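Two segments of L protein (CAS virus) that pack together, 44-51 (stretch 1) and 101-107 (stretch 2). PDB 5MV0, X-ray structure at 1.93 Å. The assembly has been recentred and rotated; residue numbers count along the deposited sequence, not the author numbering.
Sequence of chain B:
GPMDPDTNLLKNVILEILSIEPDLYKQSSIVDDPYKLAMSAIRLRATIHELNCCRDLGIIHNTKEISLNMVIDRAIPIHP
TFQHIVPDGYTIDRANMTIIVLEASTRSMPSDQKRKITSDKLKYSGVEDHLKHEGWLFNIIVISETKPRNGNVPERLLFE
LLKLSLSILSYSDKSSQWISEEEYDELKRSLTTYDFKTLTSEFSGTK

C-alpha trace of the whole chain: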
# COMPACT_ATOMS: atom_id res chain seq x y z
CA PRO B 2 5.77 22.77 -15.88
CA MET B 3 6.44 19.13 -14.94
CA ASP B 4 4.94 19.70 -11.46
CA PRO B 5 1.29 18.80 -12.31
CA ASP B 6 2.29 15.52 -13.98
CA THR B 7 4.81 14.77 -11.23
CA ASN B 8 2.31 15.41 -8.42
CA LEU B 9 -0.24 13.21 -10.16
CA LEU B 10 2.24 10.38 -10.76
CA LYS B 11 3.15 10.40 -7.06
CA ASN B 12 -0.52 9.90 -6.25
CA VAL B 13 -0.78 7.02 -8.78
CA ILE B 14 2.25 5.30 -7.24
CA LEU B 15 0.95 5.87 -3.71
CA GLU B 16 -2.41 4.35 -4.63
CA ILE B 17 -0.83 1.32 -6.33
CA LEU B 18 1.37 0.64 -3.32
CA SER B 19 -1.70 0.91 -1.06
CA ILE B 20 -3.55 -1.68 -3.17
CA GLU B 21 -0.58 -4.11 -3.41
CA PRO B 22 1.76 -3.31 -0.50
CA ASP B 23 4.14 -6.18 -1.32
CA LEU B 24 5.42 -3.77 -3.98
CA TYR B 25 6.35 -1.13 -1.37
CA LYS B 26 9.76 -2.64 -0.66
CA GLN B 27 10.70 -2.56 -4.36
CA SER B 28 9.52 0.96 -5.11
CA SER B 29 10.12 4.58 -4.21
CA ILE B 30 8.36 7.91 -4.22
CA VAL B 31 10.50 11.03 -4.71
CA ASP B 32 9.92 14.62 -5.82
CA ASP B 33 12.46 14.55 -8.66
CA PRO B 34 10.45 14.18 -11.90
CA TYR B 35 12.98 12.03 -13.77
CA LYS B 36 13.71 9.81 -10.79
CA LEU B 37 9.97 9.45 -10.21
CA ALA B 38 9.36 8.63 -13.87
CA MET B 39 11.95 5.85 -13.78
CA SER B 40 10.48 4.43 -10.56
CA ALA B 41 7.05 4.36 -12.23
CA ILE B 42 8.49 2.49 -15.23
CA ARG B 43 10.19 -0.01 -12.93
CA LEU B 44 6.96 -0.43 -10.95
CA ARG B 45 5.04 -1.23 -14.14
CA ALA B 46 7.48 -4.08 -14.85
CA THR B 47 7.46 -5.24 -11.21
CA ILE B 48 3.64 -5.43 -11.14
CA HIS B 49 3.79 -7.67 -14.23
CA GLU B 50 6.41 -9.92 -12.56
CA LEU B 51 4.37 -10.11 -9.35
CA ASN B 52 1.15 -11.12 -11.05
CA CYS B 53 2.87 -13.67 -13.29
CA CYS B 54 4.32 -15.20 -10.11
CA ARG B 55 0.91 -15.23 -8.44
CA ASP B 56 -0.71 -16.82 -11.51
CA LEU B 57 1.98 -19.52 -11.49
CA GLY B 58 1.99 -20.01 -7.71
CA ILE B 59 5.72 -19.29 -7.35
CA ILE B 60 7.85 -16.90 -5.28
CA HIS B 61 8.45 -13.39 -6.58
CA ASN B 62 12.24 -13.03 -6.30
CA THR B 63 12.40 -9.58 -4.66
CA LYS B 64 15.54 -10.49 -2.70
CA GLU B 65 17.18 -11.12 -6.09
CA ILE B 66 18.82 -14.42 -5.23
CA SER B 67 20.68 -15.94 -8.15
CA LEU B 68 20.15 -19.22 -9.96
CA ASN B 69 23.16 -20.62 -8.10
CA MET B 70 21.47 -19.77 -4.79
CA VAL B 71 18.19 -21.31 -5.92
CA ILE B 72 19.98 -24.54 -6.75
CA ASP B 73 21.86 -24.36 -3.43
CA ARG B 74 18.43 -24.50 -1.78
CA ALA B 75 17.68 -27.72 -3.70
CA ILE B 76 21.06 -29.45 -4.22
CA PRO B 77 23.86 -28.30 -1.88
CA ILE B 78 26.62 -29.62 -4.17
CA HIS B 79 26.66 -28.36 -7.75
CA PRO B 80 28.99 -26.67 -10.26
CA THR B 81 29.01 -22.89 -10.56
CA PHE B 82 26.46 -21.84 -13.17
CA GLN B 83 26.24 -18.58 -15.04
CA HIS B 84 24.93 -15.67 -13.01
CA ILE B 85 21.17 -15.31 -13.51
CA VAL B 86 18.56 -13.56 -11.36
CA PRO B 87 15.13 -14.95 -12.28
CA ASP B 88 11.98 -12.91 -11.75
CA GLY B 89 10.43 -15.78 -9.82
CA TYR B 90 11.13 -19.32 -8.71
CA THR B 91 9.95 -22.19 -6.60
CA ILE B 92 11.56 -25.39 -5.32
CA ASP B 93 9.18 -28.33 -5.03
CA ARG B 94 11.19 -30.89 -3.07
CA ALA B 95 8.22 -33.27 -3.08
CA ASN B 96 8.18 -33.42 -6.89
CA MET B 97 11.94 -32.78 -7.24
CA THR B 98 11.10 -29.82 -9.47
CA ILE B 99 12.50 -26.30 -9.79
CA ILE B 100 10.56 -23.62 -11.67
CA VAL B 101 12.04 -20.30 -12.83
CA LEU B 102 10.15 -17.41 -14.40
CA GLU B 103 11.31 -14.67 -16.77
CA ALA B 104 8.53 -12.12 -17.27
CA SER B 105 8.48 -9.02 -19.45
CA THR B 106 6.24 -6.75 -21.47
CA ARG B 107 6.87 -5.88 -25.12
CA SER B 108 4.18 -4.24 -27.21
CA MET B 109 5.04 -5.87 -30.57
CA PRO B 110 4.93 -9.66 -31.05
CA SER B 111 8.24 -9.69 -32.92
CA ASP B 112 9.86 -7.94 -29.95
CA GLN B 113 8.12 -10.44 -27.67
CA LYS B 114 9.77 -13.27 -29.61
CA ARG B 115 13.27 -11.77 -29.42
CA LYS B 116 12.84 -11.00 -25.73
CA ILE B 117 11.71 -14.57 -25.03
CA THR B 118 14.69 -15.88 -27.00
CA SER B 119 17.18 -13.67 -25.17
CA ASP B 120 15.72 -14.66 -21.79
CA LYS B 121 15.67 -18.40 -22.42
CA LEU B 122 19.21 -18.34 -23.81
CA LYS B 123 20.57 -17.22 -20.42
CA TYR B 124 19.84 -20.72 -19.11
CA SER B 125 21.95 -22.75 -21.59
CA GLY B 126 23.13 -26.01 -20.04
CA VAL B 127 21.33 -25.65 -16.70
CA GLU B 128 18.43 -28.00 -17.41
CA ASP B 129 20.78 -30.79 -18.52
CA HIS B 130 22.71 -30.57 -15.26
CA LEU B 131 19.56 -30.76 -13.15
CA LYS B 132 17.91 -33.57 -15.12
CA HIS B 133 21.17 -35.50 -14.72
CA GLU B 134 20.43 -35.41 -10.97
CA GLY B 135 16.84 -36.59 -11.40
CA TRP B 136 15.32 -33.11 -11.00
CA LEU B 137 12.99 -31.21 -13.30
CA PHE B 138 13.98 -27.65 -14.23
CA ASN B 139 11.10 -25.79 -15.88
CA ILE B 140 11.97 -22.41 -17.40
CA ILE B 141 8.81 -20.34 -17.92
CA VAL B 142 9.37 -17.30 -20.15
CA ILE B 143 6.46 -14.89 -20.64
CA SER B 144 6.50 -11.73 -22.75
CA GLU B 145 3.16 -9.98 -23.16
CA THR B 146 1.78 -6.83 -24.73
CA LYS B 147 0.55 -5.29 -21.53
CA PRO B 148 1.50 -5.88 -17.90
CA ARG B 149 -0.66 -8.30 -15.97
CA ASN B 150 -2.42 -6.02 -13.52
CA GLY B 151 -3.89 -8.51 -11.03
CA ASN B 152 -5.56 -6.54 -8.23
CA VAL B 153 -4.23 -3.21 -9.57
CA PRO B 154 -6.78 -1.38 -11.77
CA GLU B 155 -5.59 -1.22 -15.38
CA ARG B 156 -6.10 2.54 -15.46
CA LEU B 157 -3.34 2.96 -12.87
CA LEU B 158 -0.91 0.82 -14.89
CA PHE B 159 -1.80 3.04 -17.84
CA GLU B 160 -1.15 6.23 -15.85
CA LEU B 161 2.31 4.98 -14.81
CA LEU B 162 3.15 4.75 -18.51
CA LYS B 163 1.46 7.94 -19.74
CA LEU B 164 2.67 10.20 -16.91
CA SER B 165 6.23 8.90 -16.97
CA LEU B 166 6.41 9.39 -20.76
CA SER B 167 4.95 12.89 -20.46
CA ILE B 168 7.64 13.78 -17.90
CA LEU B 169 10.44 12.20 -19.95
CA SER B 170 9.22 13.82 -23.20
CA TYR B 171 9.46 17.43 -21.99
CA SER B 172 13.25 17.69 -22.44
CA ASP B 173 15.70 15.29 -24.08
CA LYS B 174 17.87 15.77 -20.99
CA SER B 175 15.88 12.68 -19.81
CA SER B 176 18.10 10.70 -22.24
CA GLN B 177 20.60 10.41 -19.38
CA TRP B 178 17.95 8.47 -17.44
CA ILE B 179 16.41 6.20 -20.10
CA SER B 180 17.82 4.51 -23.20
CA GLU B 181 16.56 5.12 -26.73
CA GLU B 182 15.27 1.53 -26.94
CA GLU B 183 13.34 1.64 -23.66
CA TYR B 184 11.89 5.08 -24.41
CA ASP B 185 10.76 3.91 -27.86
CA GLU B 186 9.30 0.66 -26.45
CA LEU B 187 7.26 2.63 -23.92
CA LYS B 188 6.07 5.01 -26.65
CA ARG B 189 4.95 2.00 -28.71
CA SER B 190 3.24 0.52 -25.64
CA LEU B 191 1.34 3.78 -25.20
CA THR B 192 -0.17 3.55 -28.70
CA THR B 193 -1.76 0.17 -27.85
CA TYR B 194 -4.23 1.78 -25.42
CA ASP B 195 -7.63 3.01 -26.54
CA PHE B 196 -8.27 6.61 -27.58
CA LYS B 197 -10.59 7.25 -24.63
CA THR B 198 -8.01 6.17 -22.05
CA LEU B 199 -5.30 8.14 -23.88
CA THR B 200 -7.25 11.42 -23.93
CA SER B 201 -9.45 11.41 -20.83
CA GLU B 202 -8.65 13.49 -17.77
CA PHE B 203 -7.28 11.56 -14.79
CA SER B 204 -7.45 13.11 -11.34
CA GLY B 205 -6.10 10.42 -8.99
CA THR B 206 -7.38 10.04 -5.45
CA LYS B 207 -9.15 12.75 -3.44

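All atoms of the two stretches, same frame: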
# COMPACT_ATOMS: atom_id res chain seq x y z
N LEU B 44 8.13 0.13 -11.63
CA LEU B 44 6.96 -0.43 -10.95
C LEU B 44 6.04 -1.14 -11.93
O LEU B 44 5.49 -2.21 -11.63
CB LEU B 44 6.22 0.68 -10.21
CG LEU B 44 5.02 0.28 -9.35
CD1 LEU B 44 5.44 -0.70 -8.25
CD2 LEU B 44 4.30 1.52 -8.77
N ARG B 45 5.85 -0.56 -13.11
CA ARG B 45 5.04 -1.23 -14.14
C ARG B 45 5.56 -2.64 -14.42
O ARG B 45 4.79 -3.61 -14.45
CB ARG B 45 5.04 -0.36 -15.39
CG ARG B 45 4.43 -0.96 -16.62
CD ARG B 45 4.37 0.14 -17.70
NE ARG B 45 3.82 -0.37 -18.94
CZ ARG B 45 4.55 -0.93 -19.90
NH1 ARG B 45 5.87 -1.05 -19.76
NH2 ARG B 45 3.96 -1.38 -21.00
N ALA B 46 6.88 -2.77 -14.60
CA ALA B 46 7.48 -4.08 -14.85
C ALA B 46 7.37 -4.99 -13.63
O ALA B 46 7.15 -6.19 -13.78
CB ALA B 46 8.95 -3.91 -15.26
N THR B 47 7.52 -4.43 -12.42
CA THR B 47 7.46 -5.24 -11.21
C THR B 47 6.05 -5.77 -10.95
O THR B 47 5.88 -6.89 -10.45
CB THR B 47 7.95 -4.43 -10.00
OG1 THR B 47 9.30 -4.02 -10.20
CG2 THR B 47 7.90 -5.26 -8.75
N ILE B 48 5.03 -4.96 -11.25
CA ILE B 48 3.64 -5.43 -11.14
C ILE B 48 3.41 -6.64 -12.06
O ILE B 48 2.82 -7.65 -11.66
CB ILE B 48 2.67 -4.27 -11.46
CG1 ILE B 48 2.80 -3.17 -10.39
CG2 ILE B 48 1.23 -4.77 -11.57
CD1 ILE B 48 2.07 -1.86 -10.74
N HIS B 49 3.88 -6.54 -13.30
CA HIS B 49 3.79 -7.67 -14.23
C HIS B 49 4.46 -8.92 -13.65
O HIS B 49 3.87 -10.01 -13.67
CB HIS B 49 4.44 -7.28 -15.55
CG HIS B 49 4.38 -8.34 -16.60
ND1 HIS B 49 3.19 -8.86 -17.06
CD2 HIS B 49 5.36 -8.95 -17.30
CE1 HIS B 49 3.44 -9.76 -18.00
NE2 HIS B 49 4.75 -9.82 -18.17
N GLU B 50 5.70 -8.78 -13.16
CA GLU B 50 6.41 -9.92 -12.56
C GLU B 50 5.61 -10.50 -11.40
O GLU B 50 5.48 -11.73 -11.28
CB GLU B 50 7.78 -9.51 -12.02
CG GLU B 50 8.82 -9.08 -13.02
CD GLU B 50 10.00 -8.39 -12.31
OE1 GLU B 50 10.05 -8.41 -11.05
OE2 GLU B 50 10.86 -7.83 -13.01
N LEU B 51 5.13 -9.64 -10.51
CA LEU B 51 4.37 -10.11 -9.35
C LEU B 51 3.16 -10.94 -9.77
O LEU B 51 2.92 -12.02 -9.23
CB LEU B 51 3.91 -8.91 -8.51
CG LEU B 51 3.07 -9.28 -7.28
CD1 LEU B 51 3.82 -10.33 -6.45
CD2 LEU B 51 2.76 -8.05 -6.45
N VAL B 101 11.56 -21.68 -12.76
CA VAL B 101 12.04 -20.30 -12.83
C VAL B 101 11.21 -19.55 -13.85
O VAL B 101 10.78 -20.10 -14.87
CB VAL B 101 13.54 -20.20 -13.17
CG1 VAL B 101 14.41 -20.71 -12.02
CG2 VAL B 101 13.85 -20.91 -14.48
N LEU B 102 10.98 -18.27 -13.57
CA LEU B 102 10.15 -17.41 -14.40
C LEU B 102 10.97 -16.23 -14.89
O LEU B 102 11.71 -15.61 -14.12
CB LEU B 102 8.92 -16.91 -13.62
CG LEU B 102 8.22 -15.70 -14.25
CD1 LEU B 102 7.46 -16.13 -15.50
CD2 LEU B 102 7.30 -15.03 -13.23
N GLU B 103 10.83 -15.92 -16.18
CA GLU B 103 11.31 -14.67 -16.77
C GLU B 103 10.09 -13.98 -17.38
O GLU B 103 9.49 -14.50 -18.33
CB GLU B 103 12.38 -14.91 -17.83
CG GLU B 103 13.68 -15.55 -17.29
CD GLU B 103 14.49 -14.59 -16.44
OE1 GLU B 103 14.16 -13.38 -16.40
OE2 GLU B 103 15.46 -15.05 -15.80
N ALA B 104 9.73 -12.82 -16.84
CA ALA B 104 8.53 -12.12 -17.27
C ALA B 104 8.89 -10.74 -17.81
O ALA B 104 9.76 -10.06 -17.26
CB ALA B 104 7.53 -11.96 -16.12
N SER B 105 8.22 -10.33 -18.87
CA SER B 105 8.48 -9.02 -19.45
C SER B 105 7.24 -8.58 -20.22
O SER B 105 6.35 -9.38 -20.53
CB SER B 105 9.69 -9.07 -20.39
OG SER B 105 9.37 -9.88 -21.51
N THR B 106 7.21 -7.29 -20.54
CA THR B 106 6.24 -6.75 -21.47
C THR B 106 6.96 -6.19 -22.68
O THR B 106 8.03 -5.57 -22.54
CB THR B 106 5.35 -5.66 -20.83
OG1 THR B 106 6.16 -4.53 -20.45
CG2 THR B 106 4.63 -6.20 -19.60
N ARG B 107 6.39 -6.43 -23.85
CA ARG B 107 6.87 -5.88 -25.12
C ARG B 107 5.64 -5.72 -25.98
O ARG B 107 4.84 -6.66 -26.09
CB ARG B 107 7.89 -6.80 -25.82
CG ARG B 107 9.26 -6.97 -25.14
CD ARG B 107 10.03 -5.65 -25.10
NE ARG B 107 11.42 -5.82 -24.66
CZ ARG B 107 11.79 -5.94 -23.39
NH1 ARG B 107 10.87 -5.92 -22.43
NH2 ARG B 107 13.07 -6.08 -23.08
O HOH W 1 7.05 -2.42 -22.31
O HOH W 2 8.25 -7.24 -16.20

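The helix 44-51 crosses the strand 101-106 at 135° between their N-to-C directions, with axes 7.7 Å apart at closest approach. That is a tight spacing, and the strand residue at the closest backbone pairing is a small one: at the nearest backbone pairing the CA atoms of Glu50 and Ala104 lie 5.6 Å apart, and Ala104 has just a methyl to place between them.

The van der Waals contacts follow the strand's alternation. Leu102, Ala104 and Thr106 point their CA-to-CB bonds toward the helix, while Glu103 and Ser105 point away. Ala104 CB sits 4.3 Å from Glu50 CA and 3.9 Å from His49 CD2, so one methyl serves two helix residues. Leu102 CD2 reaches the helix backbone at Glu50 O, 4.2 Å away. His49 is the centre of the contact, the helix residue most covered by the strand. With chi1 in t, its ring lies against the strand, and Thr106 CG2 stands over one face, 3.7 Å from the centroid and 12° off the normal, a well-aligned CH-pi contact.

Among the polar contacts, His49 NE2 donates to Ser105 O at 2.9 Å, but the N-H...acceptor angle of 117° makes this a weak hydrogen bond despite the short distance. ND1 is satisfied elsewhere in the structure, so both ring nitrogens are engaged. Water completes the polar contacts. Arg45, extended with chi1 to chi3 all t, starts sideways but brings its end nearer; its NH1 lies 3.6 Å from Thr106 OG1, and water 1 links them, accepting from Arg45 NH1 at 3.1 Å and hydrogen-bonding Thr106 OG1 at 3.0 Å. Thr106 thus splits its work, methyl to the ring and hydroxyl to the water. Water 2 joins the backbones, donating to Ala46 O at 2.9 Å and, weakly, to Ala104 O at 3.4 Å.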